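Local coordinates for mannosyl-glycoprotein endo-beta-N-acetylglucosamidase-like domain-containing protein (Pseudomonas protegens, PDB 4KT3), which is a type VI secretion effector, a peptidoglycan glycoside hydrolase of the lysozyme-like glucosaminidase family, captured here in complex with its immunity protein, at residues E60-L65 with N83-H88; A66-Q71 with A161-D166. All coordinates share one frame; numbering follows the deposited sequence.

In the fold
From the N terminus, helix 35-54 leads into helix 59-70, the central helix that both contacts share. Interaction 1 takes its first half, 60-65, and closes a short loop through helix 76-81 to the loop segment 83-88, ahead of strand 96-98. Interaction 2 takes the second half, 66-71, and reaches across 89 residues to helix 160-174 near the C terminus. The segments alternate along the chain, so the two contacts cross rather than nest. Their centres lie about 8 Å apart, and they touch where Phe85 CZ meets Ala66 CB at 3.7 Å. Helix 59-70 is thereby tied to the 83-88 loop and to the last helix.

Interaction 1 of 2, residues E60-L65 with N83-H88; sequences ENLLGL and NYFSMH
Phe85 pushes its ring from the 83-88 loop against one side of helix 59-70, meeting Leu62 and Leu65, which lie about one turn apart. The two leucines share the CD2-CE2-CZ side of the ring. Leu62 CD1 lies 3.7 Å from Phe85 CE2 and is almost as near to CZ, the two side chains crossing at about a right angle. Leu65 comes at the edge, in the ring plane: its CD2 sits 3.8 Å from Phe85 CD2, with CG close behind. The backbone takes part too, Leu62 O standing 3.7 Å from Phe85 CE2. No hydrogen bond joins the segments. With CG anti to the carbonyl carbon (chi1 -68°), the Phe85 ring swings out to the helix, and Phe121 of helix 114-129 also meets it.

The polar bonds belong to the loop, where Asn83 to Ser86 form a type I turn. Asn83 OD1 accepts from Met87 N (a selenomethionine) at 3.0 Å and weakly from Phe85 N at 3.4 Å. Asn83 ND2 donates to Met87 O over 3.0 Å, in the plane of that carbonyl and on a lone pair. Bonds at both arms hold the Asn83 amide in its rotation, ND2 also bonding Ala109 O.

At and beyond the turn's end, Ser86 OG bonds Tyr79 OH and His88 NE2 bonds Asn70 OD1, both of the immunity lipoprotein chain. A buried aromatic residue from a type I turn whose first residue, Asn83, is bonded back to Met87 thus joins loop and core in this helical, lysozyme-like domain.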
ATOM      1  N   GLU A  60       8.263 -12.662  -8.132  1.00 10.40           N
ATOM      2  CA  GLU A  60       7.647 -12.069  -6.950  1.00 12.33           C
ATOM      3  C   GLU A  60       8.386 -10.835  -6.444  1.00 12.25           C
ATOM      4  O   GLU A  60       7.792  -9.996  -5.763  1.00 12.22           O
ATOM      5  CB  GLU A  60       7.523 -13.094  -5.815  1.00 12.12           C
ATOM      6  CG  GLU A  60       8.833 -13.693  -5.307  1.00 13.04           C
ATOM      7  CD  GLU A  60       9.201 -15.022  -5.977  1.00 12.22           C
ATOM      8  OE1 GLU A  60       8.835 -15.242  -7.157  1.00 14.05           O
ATOM      9  OE2 GLU A  60       9.878 -15.832  -5.307  1.00 15.52           O
ATOM     10  N   ASN A  61       9.667 -10.714  -6.751  1.00 11.13           N
ATOM     11  CA  ASN A  61      10.399  -9.519  -6.317  1.00 11.55           C
ATOM     12  C   ASN A  61       9.873  -8.288  -7.059  1.00 10.89           C
ATOM     13  O   ASN A  61       9.629  -7.225  -6.454  1.00 13.38           O
ATOM     14  CB  ASN A  61      11.894  -9.651  -6.561  1.00 12.01           C
ATOM     15  CG  ASN A  61      12.558 -10.694  -5.670  1.00 12.57           C
ATOM     16  OD1 ASN A  61      11.918 -11.627  -5.187  1.00 13.46           O
ATOM     17  ND2 ASN A  61      13.862 -10.547  -5.468  1.00 13.04           N
ATOM     18  N   LEU A  62       9.711  -8.432  -8.369  1.00 11.12           N
ATOM     19  CA  LEU A  62       9.204  -7.355  -9.211  1.00  9.70           C
ATOM     20  C   LEU A  62       7.721  -7.080  -8.938  1.00 10.79           C
ATOM     21  O   LEU A  62       7.311  -5.920  -8.804  1.00 11.27           O
ATOM     22  CB  LEU A  62       9.416  -7.689 -10.686  1.00 11.91           C
ATOM     23  CG  LEU A  62       9.048  -6.602 -11.697  1.00 14.44           C
ATOM     24  CD1 LEU A  62       9.916  -5.365 -11.534  1.00 14.72           C
ATOM     25  CD2 LEU A  62       9.107  -7.154 -13.135  1.00 15.03           C
ATOM     26  N   LEU A  63       6.922  -8.144  -8.877  1.00  9.75           N
ATOM     27  CA  LEU A  63       5.498  -8.009  -8.643  1.00  8.73           C
ATOM     28  C   LEU A  63       5.233  -7.478  -7.232  1.00  9.98           C
ATOM     29  O   LEU A  63       4.313  -6.686  -7.019  1.00 10.02           O
ATOM     30  CB  LEU A  63       4.818  -9.359  -8.878  1.00 10.05           C
ATOM     31  CG  LEU A  63       3.290  -9.407  -8.750  1.00 10.50           C
ATOM     32  CD1 LEU A  63       2.594  -8.396  -9.653  1.00 12.46           C
ATOM     33  CD2 LEU A  63       2.764 -10.817  -9.050  1.00 11.30           C
ATOM     34  N   GLY A  64       6.056  -7.904  -6.279  1.00  9.78           N
ATOM     35  CA  GLY A  64       5.992  -7.406  -4.908  1.00 10.06           C
ATOM     36  C   GLY A  64       6.259  -5.913  -4.839  1.00  9.02           C
ATOM     37  O   GLY A  64       5.585  -5.185  -4.102  1.00  9.39           O
ATOM     38  N   LEU A  65       7.257  -5.447  -5.584  1.00  9.70           N
ATOM     39  CA  LEU A  65       7.522  -4.015  -5.651  1.00  9.99           C
ATOM     40  C   LEU A  65       6.303  -3.279  -6.214  1.00  8.74           C
ATOM     41  O   LEU A  65       5.891  -2.255  -5.652  1.00  9.92           O
ATOM     42  CB  LEU A  65       8.789  -3.694  -6.441  1.00 11.06           C
ATOM     43  CG  LEU A  65       9.113  -2.197  -6.553  1.00 12.14           C
ATOM     44  CD1 LEU A  65       9.283  -1.535  -5.191  1.00 12.03           C
ATOM     45  CD2 LEU A  65      10.365  -2.002  -7.410  1.00 12.90           C
ATOM     46  N   ASN A  83       0.887   3.790 -13.684  1.00 12.21           N
ATOM     47  CA  ASN A  83       2.241   3.868 -13.151  1.00 11.48           C
ATOM     48  C   ASN A  83       2.305   3.015 -11.899  1.00 11.58           C
ATOM     49  O   ASN A  83       2.094   3.514 -10.785  1.00 12.46           O
ATOM     50  CB  ASN A  83       2.609   5.325 -12.882  1.00 12.18           C
ATOM     51  CG  ASN A  83       4.037   5.508 -12.385  1.00 10.59           C
ATOM     52  OD1 ASN A  83       4.754   4.551 -12.078  1.00 11.72           O
ATOM     53  ND2 ASN A  83       4.449   6.771 -12.272  1.00 12.92           N
ATOM     54  N   TYR A  84       2.584   1.727 -12.095  1.00 10.75           N
ATOM     55  CA  TYR A  84       2.524   0.748 -11.003  1.00 11.69           C
ATOM     56  C   TYR A  84       3.808   0.697 -10.174  1.00 11.23           C
ATOM     57  O   TYR A  84       3.898  -0.075  -9.229  1.00 10.08           O
ATOM     58  CB  TYR A  84       2.133  -0.635 -11.527  1.00 11.23           C
ATOM     59  CG  TYR A  84       0.689  -0.743 -11.924  1.00 11.16           C
ATOM     60  CD1 TYR A  84       0.246  -0.261 -13.147  1.00 11.52           C
ATOM     61  CD2 TYR A  84      -0.239  -1.342 -11.084  1.00 10.14           C
ATOM     62  CE1 TYR A  84      -1.090  -0.358 -13.515  1.00 12.67           C
ATOM     63  CE2 TYR A  84      -1.561  -1.440 -11.443  1.00 10.90           C
ATOM     64  CZ  TYR A  84      -1.983  -0.941 -12.657  1.00 12.16           C
ATOM     65  OH  TYR A  84      -3.317  -1.035 -13.012  1.00 16.55           O
ATOM     66  N   PHE A  85       4.780   1.546 -10.503  1.00 11.25           N
ATOM     67  CA  PHE A  85       6.029   1.615  -9.742  1.00  9.59           C
ATOM     68  C   PHE A  85       6.243   3.006  -9.164  1.00 11.83           C
ATOM     69  O   PHE A  85       7.324   3.322  -8.651  1.00 13.86           O
ATOM     70  CB  PHE A  85       7.196   1.146 -10.633  1.00 11.86           C
ATOM     71  CG  PHE A  85       7.116  -0.321 -10.940  1.00 10.71           C
ATOM     72  CD1 PHE A  85       6.301  -0.780 -11.965  1.00 11.18           C
ATOM     73  CD2 PHE A  85       7.787  -1.250 -10.158  1.00 11.76           C
ATOM     74  CE1 PHE A  85       6.162  -2.121 -12.206  1.00 12.74           C
ATOM     75  CE2 PHE A  85       7.662  -2.607 -10.416  1.00 11.64           C
ATOM     76  CZ  PHE A  85       6.844  -3.037 -11.440  1.00 12.34           C
ATOM     77  N   SER A  86       5.177   3.813  -9.222  1.00 11.43           N
ATOM     78  CA  SER A  86       5.183   5.204  -8.766  1.00 13.12           C
ATOM     79  C   SER A  86       6.467   5.943  -9.145  1.00 12.51           C
ATOM     80  O   SER A  86       7.068   6.647  -8.325  1.00 13.55           O
ATOM     81  CB  SER A  86       4.930   5.289  -7.255  1.00 12.79           C
ATOM     82  OG  SER A  86       3.668   4.727  -6.941  1.00 12.58           O
HETATM   83  N   MSE A  87       6.858   5.790 -10.405  1.00 11.53           N
HETATM   84  CA  MSE A  87       8.045   6.432 -10.943  1.00 12.12           C
HETATM   85  C   MSE A  87       7.852   7.926 -11.024  1.00 11.40           C
HETATM   86  O   MSE A  87       6.866   8.398 -11.581  1.00 13.21           O
HETATM   87  CB  MSE A  87       8.308   5.938 -12.368  1.00 17.03           C
HETATM   88  CG  MSE A  87       8.446   4.442 -12.492  1.00 17.97           C
HETATM   89 SE   MSE A  87      10.192   3.801 -11.946  0.74 13.73          SE
HETATM   90  CE  MSE A  87      11.247   4.480 -13.426  1.00 15.30           C
ATOM     91  N   HIS A  88       8.828   8.653 -10.492  1.00 13.78           N
ATOM     92  CA  HIS A  88       8.917  10.081 -10.693  1.00 12.71           C
ATOM     93  C   HIS A  88       9.177  10.379 -12.170  1.00 16.97           C
ATOM     94  O   HIS A  88       9.893   9.641 -12.862  1.00 15.47           O
ATOM     95  CB  HIS A  88      10.054  10.668  -9.843  1.00 15.35           C
ATOM     96  CG  HIS A  88       9.788  10.651  -8.369  1.00 14.65           C
ATOM     97  ND1 HIS A  88      10.732  11.028  -7.438  1.00 15.17           N
ATOM     98  CD2 HIS A  88       8.687  10.299  -7.667  1.00 12.97           C
ATOM     99  CE1 HIS A  88      10.219  10.919  -6.224  1.00 18.92           C
ATOM    100  NE2 HIS A  88       8.982  10.468  -6.336  1.00 14.86           N
TER

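Interaction 2 of 2, residues A66-Q71 with A161-D166; sequences AAQESQ and ARYLAD
Two helices of the lysozyme-like domain, 59-70 and 160-174, meet here through Gln68, Tyr163 and Leu164, at the surface that the immunity lipoprotein covers. The apolar part is small: Leu164 CD1 rests 4.0 Å from Gln68 CB, and Leu164 also packs on Leu142 of helix 135-144.

The Gln68 amide is set against the edge of the Tyr163 ring. Gln68 OE1 lies in the plane of that ring, 3.4 Å from Tyr163 CE1, while the amide and ring planes stand 52° apart. Gln68 leaves the helix with CG anti to the backbone N (chi1 158°) and then bends at chi2, which turns the amide across the tyrosine. The polar link is water 1, which spans the two groups, donating to Gln68 OE1 at 2.8 Å and to Tyr163 OH at 2.9 Å. Further partners come from the lipoprotein chain: its Tyr79 O receives Gln68 NE2, and its Glu94 and Asn96 bond Tyr163 OH. Both polar ends of the contact are therefore held between the two proteins.

Within the second helix, Arg162 and Asp166 form a salt bridge one turn apart, Arg162 NH2 to Asp166 OD1 3.1 Å. Within the 66-71 segment, Ala66 O takes two donors from opposite faces of its carbonyl plane: Ser70 N, and Ser70 OG at 2.7 Å, which lies 40° out of that plane.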
ATOM      1  N   ALA A  66       5.700  -3.800  -7.279  1.00 10.08           N
ATOM      2  CA  ALA A  66       4.501  -3.161  -7.819  1.00  9.28           C
ATOM      3  C   ALA A  66       3.368  -3.143  -6.774  1.00  9.63           C
ATOM      4  O   ALA A  66       2.629  -2.169  -6.675  1.00 11.09           O
ATOM      5  CB  ALA A  66       4.054  -3.851  -9.083  1.00 11.58           C
ATOM      6  N   ALA A  67       3.208  -4.229  -6.020  1.00  9.51           N
ATOM      7  CA  ALA A  67       2.163  -4.288  -4.989  1.00  9.73           C
ATOM      8  C   ALA A  67       2.373  -3.210  -3.918  1.00  9.95           C
ATOM      9  O   ALA A  67       1.415  -2.613  -3.431  1.00 10.94           O
ATOM     10  CB  ALA A  67       2.127  -5.663  -4.344  1.00 11.55           C
ATOM     11  N   GLN A  68       3.623  -3.016  -3.520  1.00  9.90           N
ATOM     12  CA  GLN A  68       4.011  -1.973  -2.577  1.00 10.79           C
ATOM     13  C   GLN A  68       3.712  -0.569  -3.116  1.00 10.08           C
ATOM     14  O   GLN A  68       3.162   0.277  -2.418  1.00 12.39           O
ATOM     15  CB  GLN A  68       5.514  -2.120  -2.299  1.00 10.53           C
ATOM     16  CG  GLN A  68       6.243  -0.886  -1.770  1.00 12.63           C
ATOM     17  CD  GLN A  68       5.896  -0.536  -0.332  1.00 13.20           C
ATOM     18  OE1 GLN A  68       4.833  -0.896   0.180  1.00 14.24           O
ATOM     19  NE2 GLN A  68       6.797   0.196   0.325  1.00 14.36           N
ATOM     20  N   GLU A  69       4.096  -0.303  -4.359  1.00  9.60           N
ATOM     21  CA  GLU A  69       3.970   1.047  -4.895  1.00 10.23           C
ATOM     22  C   GLU A  69       2.533   1.413  -5.222  1.00 10.92           C
ATOM     23  O   GLU A  69       2.147   2.586  -5.112  1.00 10.92           O
ATOM     24  CB  GLU A  69       4.819   1.209  -6.156  1.00 11.82           C
ATOM     25  CG  GLU A  69       6.324   0.998  -5.952  1.00 11.48           C
ATOM     26  CD  GLU A  69       6.910   1.999  -4.995  1.00 10.46           C
ATOM     27  OE1 GLU A  69       6.868   3.216  -5.304  1.00 12.58           O
ATOM     28  OE2 GLU A  69       7.409   1.559  -3.946  1.00 12.53           O
ATOM     29  N   SER A  70       1.758   0.417  -5.650  1.00 10.67           N
ATOM     30  CA  SER A  70       0.400   0.639  -6.153  1.00 10.43           C
ATOM     31  C   SER A  70      -0.724   0.246  -5.205  1.00  9.17           C
ATOM     32  O   SER A  70      -1.885   0.322  -5.586  1.00 10.62           O
ATOM     33  CB  SER A  70       0.216  -0.115  -7.479  1.00 10.32           C
ATOM     34  OG  SER A  70       0.088  -1.514  -7.284  1.00 10.68           O
ATOM     35  N   GLN A  71      -0.368  -0.194  -4.000  1.00  9.72           N
ATOM     36  CA  GLN A  71      -1.348  -0.688  -3.034  1.00  9.52           C
ATOM     37  C   GLN A  71      -2.195  -1.786  -3.701  1.00 10.62           C
ATOM     38  O   GLN A  71      -3.435  -1.764  -3.716  1.00 10.70           O
ATOM     39  CB  GLN A  71      -2.220   0.457  -2.496  1.00 10.95           C
ATOM     40  CG  GLN A  71      -1.430   1.509  -1.687  1.00 11.03           C
ATOM     41  CD  GLN A  71      -0.517   2.377  -2.555  1.00 11.69           C
ATOM     42  OE1 GLN A  71       0.707   2.477  -2.320  1.00 16.26           O
ATOM     43  NE2 GLN A  71      -1.098   2.999  -3.554  1.00 10.42           N
ATOM     44  N   ALA A 161      13.690  -2.514   4.242  1.00 23.34           N
ATOM     45  CA  ALA A 161      13.991  -3.761   3.540  1.00 19.34           C
ATOM     46  C   ALA A 161      13.114  -4.917   4.005  1.00 19.80           C
ATOM     47  O   ALA A 161      12.590  -5.672   3.188  1.00 20.78           O
ATOM     48  CB  ALA A 161      15.462  -4.122   3.694  1.00 20.75           C
ATOM     49  N   ARG A 162      12.966  -5.058   5.318  1.00 20.44           N
ATOM     50  CA  ARG A 162      12.197  -6.154   5.879  1.00 19.37           C
ATOM     51  C   ARG A 162      10.728  -6.010   5.491  1.00 17.64           C
ATOM     52  O   ARG A 162      10.049  -7.003   5.210  1.00 19.65           O
ATOM     53  CB  ARG A 162      12.356  -6.194   7.393  1.00 24.86           C
ATOM     54  CG  ARG A 162      11.678  -7.375   8.061  1.00 27.59           C
ATOM     55  CD  ARG A 162      12.373  -8.682   7.717  1.00 33.21           C
ATOM     56  NE  ARG A 162      11.728  -9.372   6.607  1.00 34.01           N
ATOM     57  CZ  ARG A 162      12.226 -10.449   6.002  1.00 32.57           C
ATOM     58  NH1 ARG A 162      13.386 -10.962   6.393  1.00 36.73           N
ATOM     59  NH2 ARG A 162      11.565 -11.012   5.004  1.00 32.14           N
ATOM     60  N   TYR A 163      10.237  -4.768   5.484  1.00 16.84           N
ATOM     61  CA  TYR A 163       8.855  -4.497   5.121  1.00 15.80           C
ATOM     62  C   TYR A 163       8.593  -4.908   3.662  1.00 15.38           C
ATOM     63  O   TYR A 163       7.616  -5.598   3.369  1.00 15.54           O
ATOM     64  CB  TYR A 163       8.518  -3.016   5.369  1.00 15.74           C
ATOM     65  CG  TYR A 163       7.088  -2.636   5.023  1.00 15.47           C
ATOM     66  CD1 TYR A 163       6.760  -2.159   3.762  1.00 15.09           C
ATOM     67  CD2 TYR A 163       6.072  -2.756   5.956  1.00 16.25           C
ATOM     68  CE1 TYR A 163       5.446  -1.827   3.436  1.00 14.58           C
ATOM     69  CE2 TYR A 163       4.763  -2.418   5.646  1.00 14.79           C
ATOM     70  CZ  TYR A 163       4.459  -1.951   4.387  1.00 13.75           C
ATOM     71  OH  TYR A 163       3.170  -1.612   4.064  1.00 13.56           O
ATOM     72  N   LEU A 164       9.473  -4.503   2.749  1.00 16.35           N
ATOM     73  CA  LEU A 164       9.293  -4.853   1.347  1.00 15.42           C
ATOM     74  C   LEU A 164       9.483  -6.356   1.146  1.00 14.89           C
ATOM     75  O   LEU A 164       8.754  -6.982   0.380  1.00 14.46           O
ATOM     76  CB  LEU A 164      10.270  -4.085   0.461  1.00 15.36           C
ATOM     77  CG  LEU A 164      10.239  -4.410  -1.041  1.00 14.58           C
ATOM     78  CD1 LEU A 164       8.852  -4.236  -1.618  1.00 15.36           C
ATOM     79  CD2 LEU A 164      11.206  -3.511  -1.780  1.00 17.63           C
ATOM     80  N   ALA A 165      10.474  -6.927   1.823  1.00 18.72           N
ATOM     81  CA  ALA A 165      10.739  -8.351   1.691  1.00 16.91           C
ATOM     82  C   ALA A 165       9.511  -9.167   2.109  1.00 16.78           C
ATOM     83  O   ALA A 165       9.192 -10.186   1.492  1.00 19.84           O
ATOM     84  CB  ALA A 165      11.975  -8.749   2.510  1.00 17.13           C
ATOM     85  N   ASP A 166       8.811  -8.711   3.143  1.00 18.38           N
ATOM     86  CA  ASP A 166       7.593  -9.385   3.587  1.00 17.89           C
ATOM     87  C   ASP A 166       6.494  -9.318   2.526  1.00 16.30           C
ATOM     88  O   ASP A 166       5.757 -10.286   2.332  1.00 18.96           O
ATOM     89  CB  ASP A 166       7.091  -8.802   4.910  1.00 20.99           C
ATOM     90  CG  ASP A 166       7.932  -9.249   6.100  1.00 26.07           C
ATOM     91  OD1 ASP A 166       8.780 -10.155   5.930  1.00 27.88           O
ATOM     92  OD2 ASP A 166       7.739  -8.701   7.210  1.00 27.24           O
TER
HETATM   93  O   HOH W   1       3.239   0.405   2.030  1.00 14.33           O